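Local coordinates for nickel ABC transporter (Nickel-binding protein) (Bacillus halodurans, PDB 3T66) that probably serves as the extracellular solute-binding component of an ABC transporter, named for nickel and belonging to a family generally linked to peptide uptake, at residues 26-31 against 141-146; 39-44 against 173-178; 69-74 against 132-137. All blocks are in the same frame, centred on the assembly; numbering follows the deposited sequence.

Interaction 1 (26-31 against 141-146); sequences LDPHVD and NVSIID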
# COMPACT_ATOMS: atom_id res chain seq x y z
N LEU A 26 -6.15 21.08 -5.14
CA LEU A 26 -4.81 20.60 -5.43
C LEU A 26 -3.91 21.09 -4.32
O LEU A 26 -2.70 21.27 -4.51
CB LEU A 26 -4.30 21.06 -6.80
CG LEU A 26 -5.03 20.51 -8.03
CD1 LEU A 26 -4.63 21.24 -9.30
CD2 LEU A 26 -4.75 19.08 -8.20
N ASP A 27 -4.47 21.32 -3.16
CA ASP A 27 -3.61 21.58 -2.05
C ASP A 27 -2.95 20.26 -1.57
O ASP A 27 -3.60 19.46 -0.88
CB ASP A 27 -4.40 22.20 -0.94
CG ASP A 27 -3.54 22.63 0.19
OD1 ASP A 27 -4.02 23.44 0.99
OD2 ASP A 27 -2.38 22.16 0.27
N PRO A 28 -1.65 20.06 -1.90
CA PRO A 28 -1.02 18.78 -1.54
C PRO A 28 -1.12 18.48 -0.06
O PRO A 28 -0.96 17.34 0.37
CB PRO A 28 0.44 19.00 -1.91
CG PRO A 28 0.62 20.46 -1.75
CD PRO A 28 -0.64 21.04 -2.29
N HIS A 29 -1.41 19.50 0.72
CA HIS A 29 -1.56 19.31 2.15
C HIS A 29 -2.93 18.85 2.64
O HIS A 29 -2.99 18.01 3.52
CB HIS A 29 -1.09 20.54 2.90
CG HIS A 29 0.36 20.82 2.69
ND1 HIS A 29 0.93 22.05 2.92
CD2 HIS A 29 1.35 20.03 2.20
CE1 HIS A 29 2.21 22.00 2.62
NE2 HIS A 29 2.49 20.79 2.18
N VAL A 30 -4.01 19.37 2.07
CA VAL A 30 -5.35 18.91 2.43
C VAL A 30 -5.79 17.74 1.54
O VAL A 30 -6.71 17.01 1.90
CB VAL A 30 -6.39 20.08 2.42
N ASP A 31 -5.20 17.57 0.37
CA ASP A 31 -5.82 16.76 -0.67
C ASP A 31 -6.14 15.29 -0.52
O ASP A 31 -7.23 14.90 -0.82
CB ASP A 31 -5.06 16.92 -1.99
N ASN A 141 1.42 13.67 0.98
CA ASN A 141 0.91 14.80 1.77
C ASN A 141 1.89 15.81 2.16
O ASN A 141 1.50 16.90 2.55
CB ASN A 141 0.56 14.28 3.14
CG ASN A 141 -0.70 13.63 3.13
OD1 ASN A 141 -1.43 13.75 2.12
ND2 ASN A 141 -1.02 12.91 4.20
N VAL A 142 3.14 15.40 2.22
CA VAL A 142 4.11 16.23 2.80
C VAL A 142 4.98 16.62 1.67
O VAL A 142 6.16 16.90 1.83
CB VAL A 142 4.89 15.47 3.82
CG1 VAL A 142 5.71 16.43 4.61
CG2 VAL A 142 4.00 14.78 4.74
N SER A 143 4.41 16.66 0.50
CA SER A 143 5.19 17.06 -0.62
C SER A 143 5.52 18.50 -0.42
O SER A 143 4.73 19.22 0.17
CB SER A 143 4.42 16.89 -1.90
OG SER A 143 3.12 17.32 -1.72
N ILE A 144 6.71 18.90 -0.87
CA ILE A 144 7.25 20.24 -0.68
C ILE A 144 6.76 21.22 -1.75
O ILE A 144 6.97 20.98 -2.96
CB ILE A 144 8.76 20.16 -0.77
CG1 ILE A 144 9.30 19.15 0.23
CG2 ILE A 144 9.39 21.55 -0.65
CD1 ILE A 144 9.06 19.47 1.65
N ILE A 145 6.09 22.30 -1.32
CA ILE A 145 5.59 23.36 -2.21
C ILE A 145 6.19 24.73 -1.78
O ILE A 145 6.67 24.88 -0.63
CB ILE A 145 4.04 23.41 -2.22
N ASP A 146 6.19 25.71 -2.69
CA ASP A 146 6.54 27.08 -2.29
C ASP A 146 5.36 27.78 -1.65
O ASP A 146 4.35 28.10 -2.30
CB ASP A 146 7.04 27.93 -3.46
CG ASP A 146 7.72 29.24 -2.99
OD1 ASP A 146 7.77 29.49 -1.77
OD2 ASP A 146 8.24 30.01 -3.83
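Pro-28 and His-29 meet Asn-141 and Ser-143 in a buried loop-to-loop contact, where the segment between strand 14-19 and helix 35-38 lies against the long connection that leads to strand 162-168. It illustrates how two irregular segments can be joined largely through backbone carbonyls. The imidazole of His-29 presents its edge to the other loop, and two carbonyl oxygens lie near the ring plane. NE2 of His-29 gives a weak hydrogen bond to Ser-143 O, at 3.4 Å with an N-H...O angle of 148°, while the neighbouring ring carbon CD2 lies 3.2 Å from Asn-141 O. CG of His-29 stands beside its own backbone N, anti to the carbonyl carbon (chi1 -62°); CB starts away from the other loop, but the end of the ring comes nearer to it. Alongside, Asn-141 CA makes a CH...O contact with Pro-28 O at 3.5 Å. The Pro-28 ring brings CB to the hydroxyl OG of Ser-143, whose hydrogen bond is with Pro-140 O. Around the pair, helix 89-100 supplies Ser-95 and Ala-99 beside His-29 and Arg-98 for a salt bridge with Asp-27, while helix 35-38 sets Pro-36 against Pro-28 and Val-37 against Ser-143.

Interaction 2 (39-44 against 173-178); sequences AGITET and LELVRY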
# COMPACT_ATOMS: atom_id res chain seq x y z
N ALA A 39 0.55 13.82 -10.68
CA ALA A 39 0.59 14.51 -11.94
C ALA A 39 1.94 15.14 -12.14
O ALA A 39 2.19 15.75 -13.16
CB ALA A 39 -0.51 15.57 -12.01
N GLY A 40 2.80 15.00 -11.14
CA GLY A 40 4.19 15.45 -11.26
C GLY A 40 4.34 16.95 -11.08
O GLY A 40 5.22 17.56 -11.70
N ILE A 41 3.51 17.53 -10.23
CA ILE A 41 3.69 18.93 -9.86
C ILE A 41 4.70 19.04 -8.72
O ILE A 41 5.49 20.01 -8.61
CB ILE A 41 2.35 19.57 -9.40
CG1 ILE A 41 1.35 19.54 -10.55
CG2 ILE A 41 2.56 20.98 -8.99
CD1 ILE A 41 -0.05 19.34 -10.13
N THR A 42 4.69 17.99 -7.91
CA THR A 42 5.08 18.08 -6.53
C THR A 42 5.79 16.80 -6.14
O THR A 42 5.49 15.74 -6.72
CB THR A 42 3.77 18.36 -5.71
OG1 THR A 42 3.76 19.71 -5.25
CG2 THR A 42 3.60 17.44 -4.50
N GLU A 43 6.74 16.89 -5.20
CA GLU A 43 7.59 15.77 -4.78
C GLU A 43 7.92 15.79 -3.29
O GLU A 43 7.66 16.77 -2.60
CB GLU A 43 8.90 15.84 -5.54
CG GLU A 43 8.71 15.88 -7.02
CD GLU A 43 9.97 16.25 -7.77
OE1 GLU A 43 10.72 17.13 -7.29
OE2 GLU A 43 10.22 15.67 -8.85
N THR A 44 8.56 14.76 -2.78
CA THR A 44 8.67 14.63 -1.33
C THR A 44 10.13 14.62 -0.98
O THR A 44 10.95 14.51 -1.89
CB THR A 44 8.03 13.30 -0.88
OG1 THR A 44 8.53 12.28 -1.74
CG2 THR A 44 6.46 13.36 -0.97
N LEU A 173 -6.69 18.73 -15.06
CA LEU A 173 -5.74 19.79 -14.83
C LEU A 173 -4.77 19.77 -16.00
O LEU A 173 -4.65 18.76 -16.69
CB LEU A 173 -5.04 19.68 -13.47
CG LEU A 173 -4.17 18.47 -13.15
CD1 LEU A 173 -2.77 18.85 -13.41
CD2 LEU A 173 -4.29 18.13 -11.71
N GLU A 174 -4.10 20.88 -16.23
CA GLU A 174 -3.25 21.02 -17.41
C GLU A 174 -1.82 21.34 -16.97
O GLU A 174 -1.56 22.14 -16.04
CB GLU A 174 -3.78 22.12 -18.35
CG GLU A 174 -5.19 21.88 -18.91
CD GLU A 174 -5.25 20.72 -19.89
OE1 GLU A 174 -4.15 20.15 -20.19
OE2 GLU A 174 -6.38 20.40 -20.37
N LEU A 175 -0.87 20.71 -17.66
CA LEU A 175 0.49 20.79 -17.20
C LEU A 175 1.41 20.99 -18.36
O LEU A 175 1.21 20.40 -19.43
CB LEU A 175 0.88 19.54 -16.46
CG LEU A 175 -0.05 19.09 -15.36
CD1 LEU A 175 -0.09 17.61 -15.43
CD2 LEU A 175 0.54 19.59 -14.05
N VAL A 176 2.42 21.81 -18.11
CA VAL A 176 3.34 22.27 -19.12
C VAL A 176 4.70 21.84 -18.57
O VAL A 176 4.90 21.88 -17.36
CB VAL A 176 3.25 23.83 -19.32
N ARG A 177 5.60 21.37 -19.45
CA ARG A 177 6.95 20.93 -19.05
C ARG A 177 7.61 22.06 -18.34
O ARG A 177 7.49 23.21 -18.76
CB ARG A 177 7.80 20.57 -20.25
CG ARG A 177 9.28 20.71 -19.95
CD ARG A 177 10.14 20.35 -21.12
NE ARG A 177 10.07 21.37 -22.17
CZ ARG A 177 9.44 21.24 -23.34
NH1 ARG A 177 8.83 20.12 -23.68
NH2 ARG A 177 9.45 22.25 -24.19
N TYR A 178 8.29 21.74 -17.23
CA TYR A 178 9.08 22.73 -16.51
C TYR A 178 10.54 22.59 -16.92
O TYR A 178 11.14 21.52 -16.78
CB TYR A 178 8.91 22.61 -15.01
CG TYR A 178 9.90 23.45 -14.23
CD1 TYR A 178 10.05 24.83 -14.47
CD2 TYR A 178 10.70 22.86 -13.24
CE1 TYR A 178 10.97 25.59 -13.73
CE2 TYR A 178 11.61 23.59 -12.52
CZ TYR A 178 11.75 24.94 -12.76
OH TYR A 178 12.68 25.63 -12.00
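Ile-41 carries CG1 beside its backbone N (chi1 -62°), and Leu-175 likewise holds CG beside its own N, anti to the carbonyl carbon (chi1 -51°); the two side chains cross at about a right angle. The nearest approach is from CD2 of Leu-175 to CG1 of Ile-41, 3.6 Å, and the same methyl also touches CD1 of Ile-41 at 4.0 Å. The second branch of Leu-175 turns to Ala-39: its CD1 is 4.0 Å from Ala-39 CB and 3.7 Å from Ala-39 O. Leu-173, two residues earlier and directed to the same side, adds its CD1 at 4.2 Å from Ala-39 CB and 4.3 Å from Ile-41 CD1. No hydrogen bond crosses between the segments, so apolar contact carries the join. The setting is a helix end laid on a sheet face: Gly-40, with positive phi, closes helix 35-38 in a Schellman motif, while strand 172-177 runs antiparallel to both 162-168 and 190-195. Through this turn the chain carries Ala-39 and Ile-41, one on each side of Gly-40, over the strand. An alanine in place of Leu-175 would probably open a gap between strand and helix end, with Ile-41 CG1 and CD1 losing the methyl against which they rest. Phe-162 and Val-191, from the flanking strands, also touch Leu-175. Further along, Arg-177 forms a salt bridge with Asp-179, a calcium-binding residue whose side chain is about 12 Å from that of Leu-175.

Interaction 3 (69-74 against 132-137); sequences QHWTIK and EFISEL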
# COMPACT_ATOMS: atom_id res chain seq x y z
N GLN A 69 15.26 10.53 17.72
CA GLN A 69 14.50 11.71 18.12
C GLN A 69 15.09 12.97 17.51
O GLN A 69 14.35 13.85 17.04
CB GLN A 69 14.46 11.82 19.63
CG GLN A 69 13.72 13.06 20.09
CD GLN A 69 13.23 12.99 21.52
OE1 GLN A 69 12.41 13.79 21.94
NE2 GLN A 69 13.73 12.02 22.28
N HIS A 70 16.41 13.05 17.49
CA HIS A 70 17.07 14.16 16.85
C HIS A 70 17.55 13.70 15.49
O HIS A 70 18.44 12.86 15.38
CB HIS A 70 18.17 14.73 17.73
CG HIS A 70 17.69 15.05 19.11
ND1 HIS A 70 17.28 16.32 19.48
CD2 HIS A 70 17.50 14.26 20.19
CE1 HIS A 70 16.88 16.30 20.74
NE2 HIS A 70 16.99 15.06 21.19
N TRP A 71 16.88 14.26 14.49
CA TRP A 71 17.05 13.86 13.12
C TRP A 71 17.73 14.97 12.40
O TRP A 71 17.45 16.14 12.67
CB TRP A 71 15.70 13.66 12.46
CG TRP A 71 15.01 12.54 13.01
CD1 TRP A 71 14.16 12.54 14.07
CD2 TRP A 71 15.12 11.20 12.57
NE1 TRP A 71 13.72 11.28 14.31
CE2 TRP A 71 14.29 10.42 13.40
CE3 TRP A 71 15.85 10.57 11.54
CZ2 TRP A 71 14.15 9.03 13.25
CZ3 TRP A 71 15.72 9.17 11.38
CH2 TRP A 71 14.86 8.42 12.23
N THR A 72 18.57 14.63 11.44
CA THR A 72 19.26 15.63 10.65
C THR A 72 19.06 15.33 9.20
O THR A 72 19.38 14.22 8.75
CB THR A 72 20.77 15.58 10.93
OG1 THR A 72 21.03 16.17 12.20
CG2 THR A 72 21.54 16.30 9.84
N ILE A 73 18.59 16.32 8.46
CA ILE A 73 18.36 16.13 7.06
C ILE A 73 19.13 17.16 6.28
O ILE A 73 18.82 18.33 6.38
CB ILE A 73 16.83 16.11 6.76
CG1 ILE A 73 16.22 14.95 7.52
CG2 ILE A 73 16.53 15.88 5.28
CD1 ILE A 73 14.86 15.19 8.02
N LYS A 74 20.16 16.71 5.55
CA LYS A 74 20.79 17.45 4.41
C LYS A 74 19.99 17.36 3.08
O LYS A 74 19.69 16.26 2.60
CB LYS A 74 22.27 17.05 4.18
N GLU A 132 10.46 5.48 13.20
CA GLU A 132 9.98 5.37 11.85
C GLU A 132 9.67 6.71 11.27
O GLU A 132 8.94 6.81 10.29
CB GLU A 132 8.83 4.37 11.74
CG GLU A 132 7.82 4.34 12.88
CD GLU A 132 8.24 3.52 14.13
OE1 GLU A 132 7.70 2.38 14.33
OE2 GLU A 132 9.05 4.04 14.93
N PHE A 133 10.27 7.76 11.84
CA PHE A 133 10.01 9.14 11.41
C PHE A 133 10.26 9.37 9.90
O PHE A 133 9.38 9.87 9.23
CB PHE A 133 10.73 10.20 12.31
CG PHE A 133 10.74 11.60 11.72
CD1 PHE A 133 9.60 12.38 11.74
CD2 PHE A 133 11.86 12.11 11.12
CE1 PHE A 133 9.58 13.67 11.14
CE2 PHE A 133 11.85 13.40 10.52
CZ PHE A 133 10.71 14.17 10.54
N ILE A 134 11.42 9.00 9.35
CA ILE A 134 11.73 9.30 7.94
C ILE A 134 10.70 8.76 7.00
O ILE A 134 10.23 9.48 6.12
CB ILE A 134 13.15 8.85 7.51
CG1 ILE A 134 14.21 9.74 8.17
CG2 ILE A 134 13.35 9.02 6.00
CD1 ILE A 134 13.88 11.22 8.18
N SER A 135 10.30 7.51 7.19
CA SER A 135 9.37 6.90 6.27
C SER A 135 8.05 7.69 6.13
O SER A 135 7.34 7.55 5.10
CB SER A 135 9.15 5.42 6.60
OG SER A 135 8.10 5.24 7.53
N GLU A 136 7.76 8.54 7.12
CA GLU A 136 6.58 9.37 7.07
C GLU A 136 6.72 10.45 6.04
O GLU A 136 5.70 10.95 5.55
CB GLU A 136 6.27 10.06 8.38
CG GLU A 136 5.82 9.13 9.52
CD GLU A 136 4.45 8.49 9.33
OE1 GLU A 136 3.64 8.92 8.43
OE2 GLU A 136 4.19 7.55 10.12
N LEU A 137 7.95 10.82 5.69
CA LEU A 137 8.15 11.91 4.75
C LEU A 137 7.88 11.50 3.30
O LEU A 137 7.83 12.32 2.39
CB LEU A 137 9.50 12.55 4.95
CG LEU A 137 9.69 13.09 6.37
CD1 LEU A 137 11.08 13.67 6.60
CD2 LEU A 137 8.62 14.13 6.69
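Leu-137 N donates to Ile-134 O at 2.7 Å, the shorter of two backbone bonds that hold the turn-like segment 132-137 as it faces strand 70-75; the other runs from Glu-136 N to Phe-133 O at 3.0 Å. Ser-135 OG adds a bond to Glu-132 O across the start of the turn. Coiled in this way, the segment offers Phe-133, Ile-134 and Leu-137 to the strand, which answers with Trp-71 and Ile-73. Phe-133 has CG anti to its backbone N (chi1 167°), and the Phe-133 and Trp-71 side chains slide past each other in opposite directions. CD2 of Phe-133 sits over one face of the indole, 3.7 Å from Trp-71 CD2 and offset toward the rim. The Phe-133 ring and the five-membered ring of Trp-71 have centroids 4.6 Å apart and planes inclined at 45°, a tilted pair that is neither a parallel stack nor a T-shaped one. Phe-133 CB meanwhile rests against CE2 and CZ2 of the indole. Here a turn with helical backbone angles covers one face of an antiparallel sheet, with strand 70-75 lying between strands 60-64 and 121-126; this four-stranded unit probably corresponds to the small subdomain of DppA- and OppA-like binding proteins. Ile-134 meets the six-membered part of the indole, its CG1 lying 3.6 Å from Trp-71 CZ3. The same residue approaches Ile-73 tip to tip, CD1 to CD1 at 4.1 Å. Ile-73 CD1 also touches the edge of the Phe-133 ring and reaches Leu-137 CD1 at 4.3 Å. Trp-71 NE1 has a weak hydrogen bond to Gly-68 O, while Ile-124 and Thr-126 from strand 121-126 pack on Phe-133, and Trp-63 from strand 60-64 touches both Ile-73 and Ile-134.

Overall arrangement
Each of the three contacts touches the other two, and interactions 1 and 2 lie on the same side of the chain's centre. Interactions 1 and 2 have centres 12 Å apart and alternate along the sequence, 26-31 and 39-44 preceding 141-146 and 173-178; helix 35-38 lies between their first segments. A probable hydrogen bond from Ile-144 N to Glu-43 O joins them directly. Interaction 3 falls wholly within the sequence spanned by each of the other two, its centre 18 Å from interaction 1 and 26 Å from interaction 2. Leu-137 meets both Val-142 and Thr-44, so 132-137, packed on the four-stranded sheet of 70-75, also touches the loops 39-44 and 141-146, and 39-44 in turn rests on strand 172-177.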